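Local coordinates for angiopoietin-related protein 6 (Homo sapiens, PDB 6Y43) that is a secreted, angiopoietin-like growth factor that probably acts in extracellular signalling through its fibrinogen-like globular domain, at residues A176-Y190 with D196-L210. Sequence-based numbering, arbitrary orientation.
Sequences AHSNLNGVWHHGGHY and DGVYWAEFRGGAYSL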
loop_
_atom_site.group_PDB
_atom_site.type_symbol
_atom_site.label_atom_id
_atom_site.label_comp_id
_atom_site.label_asym_id
_atom_site.label_seq_id
_atom_site.Cartn_x
_atom_site.Cartn_y
_atom_site.Cartn_z
ATOM N N ALA A 176 6.836 -4.759 -13.858
ATOM C CA ALA A 176 5.992 -3.834 -13.117
ATOM C C ALA A 176 5.857 -2.459 -13.753
ATOM O O ALA A 176 6.825 -1.865 -14.242
ATOM C CB ALA A 176 6.502 -3.640 -11.678
ATOM N N HIS A 177 4.643 -1.945 -13.646
ATOM C CA HIS A 177 4.380 -0.527 -13.826
ATOM C C HIS A 177 4.548 0.264 -12.531
ATOM O O HIS A 177 4.740 1.478 -12.589
ATOM C CB HIS A 177 2.975 -0.342 -14.387
ATOM C CG HIS A 177 2.860 -0.731 -15.830
ATOM N ND1 HIS A 177 1.707 -0.564 -16.556
ATOM C CD2 HIS A 177 3.751 -1.325 -16.662
ATOM C CE1 HIS A 177 1.899 -1.007 -17.789
ATOM N NE2 HIS A 177 3.134 -1.466 -17.878
ATOM N N SER A 178 4.465 -0.388 -11.373
ATOM C CA SER A 178 4.673 0.267 -10.091
ATOM C C SER A 178 5.457 -0.678 -9.195
ATOM O O SER A 178 5.341 -1.895 -9.320
ATOM C CB SER A 178 3.347 0.646 -9.435
ATOM O OG SER A 178 2.416 -0.402 -9.411
ATOM N N ASN A 179 6.279 -0.120 -8.305
ATOM C CA ASN A 179 7.147 -0.951 -7.478
ATOM C C ASN A 179 7.264 -0.307 -6.104
ATOM O O ASN A 179 8.349 -0.027 -5.611
ATOM C CB ASN A 179 8.516 -1.115 -8.134
ATOM C CG ASN A 179 9.392 -2.149 -7.455
ATOM O OD1 ASN A 179 8.927 -3.226 -7.091
ATOM N ND2 ASN A 179 10.679 -1.824 -7.302
ATOM N N LEU A 180 6.117 -0.106 -5.461
ATOM C CA LEU A 180 6.122 0.716 -4.258
ATOM C C LEU A 180 6.794 0.028 -3.084
ATOM O O LEU A 180 7.166 0.715 -2.129
ATOM C CB LEU A 180 4.708 1.134 -3.873
ATOM C CG LEU A 180 3.961 1.969 -4.926
ATOM C CD1 LEU A 180 2.642 2.422 -4.369
ATOM C CD2 LEU A 180 4.805 3.139 -5.427
ATOM N N ASN A 181 6.990 -1.294 -3.131
ATOM C CA ASN A 181 7.722 -1.988 -2.083
ATOM C C ASN A 181 9.193 -2.197 -2.429
ATOM O O ASN A 181 9.861 -3.016 -1.797
ATOM C CB ASN A 181 7.051 -3.317 -1.753
ATOM C CG ASN A 181 5.748 -3.137 -1.014
ATOM O OD1 ASN A 181 5.486 -2.080 -0.418
ATOM N ND2 ASN A 181 4.928 -4.170 -1.022
ATOM N N GLY A 182 9.709 -1.450 -3.401
ATOM C CA GLY A 182 11.074 -1.599 -3.847
ATOM C C GLY A 182 12.052 -0.868 -2.960
ATOM O O GLY A 182 11.809 -0.615 -1.778
ATOM N N VAL A 183 13.203 -0.575 -3.541
ATOM C CA VAL A 183 14.288 0.066 -2.815
ATOM C C VAL A 183 14.014 1.561 -2.722
ATOM O O VAL A 183 13.914 2.236 -3.747
ATOM C CB VAL A 183 15.628 -0.178 -3.515
ATOM C CG1 VAL A 183 16.742 0.471 -2.696
ATOM C CG2 VAL A 183 15.875 -1.647 -3.733
ATOM N N TRP A 184 13.905 2.081 -1.499
ATOM C CA TRP A 184 13.821 3.526 -1.278
ATOM C C TRP A 184 15.227 4.106 -1.380
ATOM O O TRP A 184 16.081 3.851 -0.523
ATOM C CB TRP A 184 13.191 3.836 0.078
ATOM C CG TRP A 184 12.893 5.309 0.298
ATOM C CD1 TRP A 184 11.751 5.974 -0.032
ATOM C CD2 TRP A 184 13.765 6.279 0.875
ATOM N NE1 TRP A 184 11.854 7.298 0.311
ATOM C CE2 TRP A 184 13.085 7.519 0.863
ATOM C CE3 TRP A 184 15.056 6.223 1.396
ATOM C CZ2 TRP A 184 13.647 8.696 1.386
ATOM C CZ3 TRP A 184 15.619 7.390 1.899
ATOM C CH2 TRP A 184 14.922 8.609 1.877
ATOM N N HIS A 185 15.495 4.841 -2.444
ATOM C CA HIS A 185 16.794 5.485 -2.568
ATOM C C HIS A 185 16.744 6.881 -1.947
ATOM O O HIS A 185 15.682 7.464 -1.769
ATOM C CB HIS A 185 17.208 5.533 -4.027
ATOM C CG HIS A 185 17.384 4.182 -4.647
ATOM N ND1 HIS A 185 18.594 3.528 -4.655
ATOM C CD2 HIS A 185 16.505 3.353 -5.260
ATOM C CE1 HIS A 185 18.460 2.360 -5.257
ATOM N NE2 HIS A 185 17.205 2.235 -5.647
ATOM N N HIS A 186 17.918 7.398 -1.575
ATOM C CA HIS A 186 17.992 8.688 -0.893
ATOM C C HIS A 186 17.963 9.882 -1.863
ATOM O O HIS A 186 18.360 10.996 -1.499
ATOM C CB HIS A 186 19.241 8.726 -0.009
ATOM C CG HIS A 186 19.169 7.800 1.170
ATOM N ND1 HIS A 186 18.763 8.215 2.421
ATOM C CD2 HIS A 186 19.438 6.475 1.285
ATOM C CE1 HIS A 186 18.791 7.191 3.257
ATOM N NE2 HIS A 186 19.201 6.124 2.595
ATOM N N GLY A 187 17.449 9.662 -3.059
ATOM C CA GLY A 187 17.263 10.685 -4.071
ATOM C C GLY A 187 16.496 10.040 -5.203
ATOM O O GLY A 187 16.302 8.824 -5.228
ATOM N N GLY A 188 16.019 10.878 -6.119
ATOM C CA GLY A 188 15.200 10.364 -7.197
ATOM C C GLY A 188 16.004 9.556 -8.199
ATOM O O GLY A 188 15.458 8.627 -8.811
ATOM N N HIS A 189 17.296 9.911 -8.400
ATOM C CA HIS A 189 18.200 9.186 -9.288
ATOM C C HIS A 189 19.189 8.375 -8.494
ATOM O O HIS A 189 19.627 8.774 -7.409
ATOM C CB HIS A 189 18.960 10.127 -10.165
ATOM C CG HIS A 189 18.067 10.995 -10.947
ATOM N ND1 HIS A 189 18.012 12.344 -10.713
ATOM C CD2 HIS A 189 17.059 10.699 -11.800
ATOM C CE1 HIS A 189 17.082 12.854 -11.499
ATOM N NE2 HIS A 189 16.545 11.888 -12.224
ATOM N N TYR A 190 19.467 7.188 -9.008
ATOM C CA TYR A 190 20.278 6.257 -8.269
ATOM C C TYR A 190 21.046 5.419 -9.271
ATOM O O TYR A 190 20.765 5.430 -10.472
ATOM C CB TYR A 190 19.416 5.402 -7.346
ATOM C CG TYR A 190 18.357 4.611 -8.084
ATOM C CD1 TYR A 190 17.104 5.158 -8.375
ATOM C CD2 TYR A 190 18.617 3.315 -8.496
ATOM C CE1 TYR A 190 16.148 4.413 -9.041
ATOM C CE2 TYR A 190 17.670 2.571 -9.173
ATOM C CZ TYR A 190 16.437 3.121 -9.435
ATOM O OH TYR A 190 15.491 2.367 -10.092
ATOM N N ASP A 196 14.789 -0.667 -9.677
ATOM C CA ASP A 196 14.409 -1.322 -8.442
ATOM C C ASP A 196 13.890 -0.333 -7.418
ATOM O O ASP A 196 13.593 -0.730 -6.290
ATOM C CB ASP A 196 15.580 -2.115 -7.868
ATOM C CG ASP A 196 16.771 -1.238 -7.490
ATOM O OD1 ASP A 196 16.610 -0.009 -7.352
ATOM O OD2 ASP A 196 17.873 -1.801 -7.326
ATOM N N GLY A 197 13.670 0.915 -7.820
ATOM C CA GLY A 197 13.259 1.945 -6.893
ATOM C C GLY A 197 11.766 1.942 -6.616
ATOM O O GLY A 197 10.988 1.190 -7.191
ATOM N N VAL A 198 11.368 2.850 -5.739
ATOM C CA VAL A 198 9.968 3.045 -5.392
ATOM C C VAL A 198 9.330 3.867 -6.501
ATOM O O VAL A 198 9.342 5.105 -6.454
ATOM C CB VAL A 198 9.825 3.750 -4.033
ATOM C CG1 VAL A 198 8.379 4.020 -3.749
ATOM C CG2 VAL A 198 10.482 2.951 -2.903
ATOM N N TYR A 199 8.796 3.193 -7.525
ATOM C CA TYR A 199 8.410 3.890 -8.743
ATOM C C TYR A 199 6.968 3.658 -9.160
ATOM O O TYR A 199 6.283 2.729 -8.741
ATOM C CB TYR A 199 9.358 3.537 -9.902
ATOM C CG TYR A 199 9.239 2.172 -10.596
ATOM C CD1 TYR A 199 8.190 1.892 -11.477
ATOM C CD2 TYR A 199 10.230 1.220 -10.450
ATOM C CE1 TYR A 199 8.121 0.655 -12.168
ATOM C CE2 TYR A 199 10.172 -0.009 -11.129
ATOM C CZ TYR A 199 9.117 -0.281 -11.981
ATOM O OH TYR A 199 9.073 -1.478 -12.682
ATOM N N TRP A 200 6.521 4.596 -9.988
ATOM C CA TRP A 200 5.178 4.640 -10.550
ATOM C C TRP A 200 5.385 5.083 -11.994
ATOM O O TRP A 200 5.856 6.196 -12.250
ATOM C CB TRP A 200 4.303 5.616 -9.767
ATOM C CG TRP A 200 2.841 5.533 -10.015
ATOM C CD1 TRP A 200 2.117 6.292 -10.881
ATOM C CD2 TRP A 200 1.899 4.657 -9.365
ATOM N NE1 TRP A 200 0.792 5.951 -10.819
ATOM C CE2 TRP A 200 0.623 4.955 -9.900
ATOM C CE3 TRP A 200 2.008 3.654 -8.397
ATOM C CZ2 TRP A 200 -0.531 4.286 -9.499
ATOM C CZ3 TRP A 200 0.860 2.985 -7.999
ATOM C CH2 TRP A 200 -0.397 3.303 -8.554
ATOM N N ALA A 201 5.128 4.182 -12.941
ATOM C CA ALA A 201 5.539 4.437 -14.319
ATOM C C ALA A 201 5.035 5.779 -14.833
ATOM O O ALA A 201 5.752 6.490 -15.542
ATOM C CB ALA A 201 5.037 3.328 -15.236
ATOM N N GLU A 202 3.785 6.114 -14.547
ATOM C CA GLU A 202 3.186 7.306 -15.119
ATOM C C GLU A 202 3.404 8.552 -14.259
ATOM O O GLU A 202 2.851 9.620 -14.577
ATOM C CB GLU A 202 1.689 7.064 -15.353
ATOM C CG GLU A 202 1.231 7.590 -16.708
ATOM C CD GLU A 202 -0.257 7.434 -16.944
ATOM O OE1 GLU A 202 -0.737 6.258 -16.862
ATOM O OE2 GLU A 202 -0.909 8.499 -17.216
ATOM N N PHE A 203 4.197 8.449 -13.177
ATOM C CA PHE A 203 4.564 9.617 -12.363
ATOM C C PHE A 203 6.047 9.510 -12.027
ATOM O O PHE A 203 6.404 8.901 -11.010
ATOM C CB PHE A 203 3.728 9.730 -11.103
ATOM C CG PHE A 203 4.047 10.941 -10.269
ATOM C CD1 PHE A 203 3.800 12.221 -10.748
ATOM C CD2 PHE A 203 4.570 10.804 -9.004
ATOM C CE1 PHE A 203 4.089 13.325 -9.965
ATOM C CE2 PHE A 203 4.838 11.905 -8.217
ATOM C CZ PHE A 203 4.613 13.163 -8.702
ATOM N N ARG A 204 6.885 10.086 -12.907
ATOM C CA ARG A 204 8.341 10.195 -12.874
ATOM C C ARG A 204 9.036 8.951 -13.444
ATOM O O ARG A 204 10.237 9.007 -13.730
ATOM C CB ARG A 204 8.887 10.500 -11.467
ATOM C CG ARG A 204 8.269 11.768 -10.818
ATOM C CD ARG A 204 8.345 13.028 -11.733
ATOM N NE ARG A 204 9.677 13.180 -12.298
ATOM C CZ ARG A 204 10.708 13.744 -11.689
ATOM N NH1 ARG A 204 10.580 14.259 -10.480
ATOM N NH2 ARG A 204 11.878 13.781 -12.302
ATOM N N GLY A 205 8.332 7.848 -13.644
ATOM C CA GLY A 205 8.857 6.783 -14.462
ATOM C C GLY A 205 9.564 5.692 -13.691
ATOM O O GLY A 205 9.839 5.793 -12.499
ATOM N N GLY A 206 9.899 4.634 -14.435
ATOM C CA GLY A 206 10.506 3.450 -13.879
ATOM C C GLY A 206 11.956 3.604 -13.459
ATOM O O GLY A 206 12.462 2.727 -12.757
ATOM N N ALA A 207 12.638 4.667 -13.877
ATOM C CA ALA A 207 14.028 4.872 -13.484
ATOM C C ALA A 207 14.156 5.812 -12.297
ATOM O O ALA A 207 15.270 6.215 -11.960
ATOM C CB ALA A 207 14.842 5.420 -14.659
ATOM N N TYR A 208 13.035 6.186 -11.680
ATOM C CA TYR A 208 12.974 7.152 -10.595
ATOM C C TYR A 208 12.645 6.443 -9.295
ATOM O O TYR A 208 12.011 5.393 -9.294
ATOM C CB TYR A 208 11.905 8.223 -10.882
ATOM C CG TYR A 208 11.990 9.487 -10.046
ATOM C CD1 TYR A 208 12.816 10.546 -10.424
ATOM C CD2 TYR A 208 11.217 9.640 -8.908
ATOM C CE1 TYR A 208 12.877 11.704 -9.676
ATOM C CE2 TYR A 208 11.284 10.808 -8.142
ATOM C CZ TYR A 208 12.110 11.822 -8.537
ATOM O OH TYR A 208 12.141 12.971 -7.767
ATOM N N SER A 209 13.073 7.028 -8.182
ATOM C CA SER A 209 12.701 6.545 -6.856
ATOM C C SER A 209 11.977 7.656 -6.111
ATOM O O SER A 209 12.566 8.708 -5.834
ATOM C CB SER A 209 13.931 6.096 -6.070
ATOM O OG SER A 209 13.527 5.414 -4.896
ATOM N N LEU A 210 10.714 7.426 -5.779
ATOM C CA LEU A 210 9.919 8.485 -5.187
ATOM C C LEU A 210 10.312 8.732 -3.734
ATOM O O LEU A 210 10.739 7.823 -3.016
ATOM C CB LEU A 210 8.442 8.145 -5.296
ATOM C CG LEU A 210 7.911 8.119 -6.725
ATOM C CD1 LEU A 210 6.633 7.277 -6.806
ATOM C CD2 LEU A 210 7.645 9.543 -7.253
HETATM O O HOH W 1 13.300 7.238 -2.984
HETATM O O HOH W 2 13.078 3.032 -10.149
HETATM O O HOH W 3 17.964 6.714 -11.496
#
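Ser178 and Trp200 form a single antiparallel bridge, Ala201 N donating to His177 O and Asn179 N to Tyr199 O (2.9 Å), and farther along Val183 N reaches Asp196 O and Ser209 N reaches Gly188 O. Asn179 lays its CB over one face of the Tyr199 ring, 3.8 Å from the centroid, while Gly206 CA lies against the opposite face. With CG anti to the backbone N (chi1 -170°), the Asn179 amide turns ND2 onto Gly197 O at 3.0 Å, above that carbonyl's plane; its OD1 bonds Tyr172. Tyr199 OH lies 2.8 Å from Ala176 O and also meets Gln166. A leucine in place of Tyr199 would probably leave Ala176 O and Gln166 without this hydroxyl and open a gap beneath Asn179 CB. His185 points NE2 in its ring plane at the syn side of Asp196 OD1 (2.9 Å, 163° at the hydrogen), and the imidazole lies between the Val183 CG1 methyl on one face and the Tyr190 ring, through CG, on the other. Water 2 accepts from Tyr190 OH and donates to Gly206 O and Tyr208 O. Gly188 CA sits over the Tyr208 face, where a side chain would clash. Both segments belong to the long loop region between helix 162-166 and strand 212-219 of the fibrinogen-like domain; Leu180 and Trp200 pack onto Val99 of strand 95-102, and Trp200 also touches Ala111 and Tyr113 of strand 108-118.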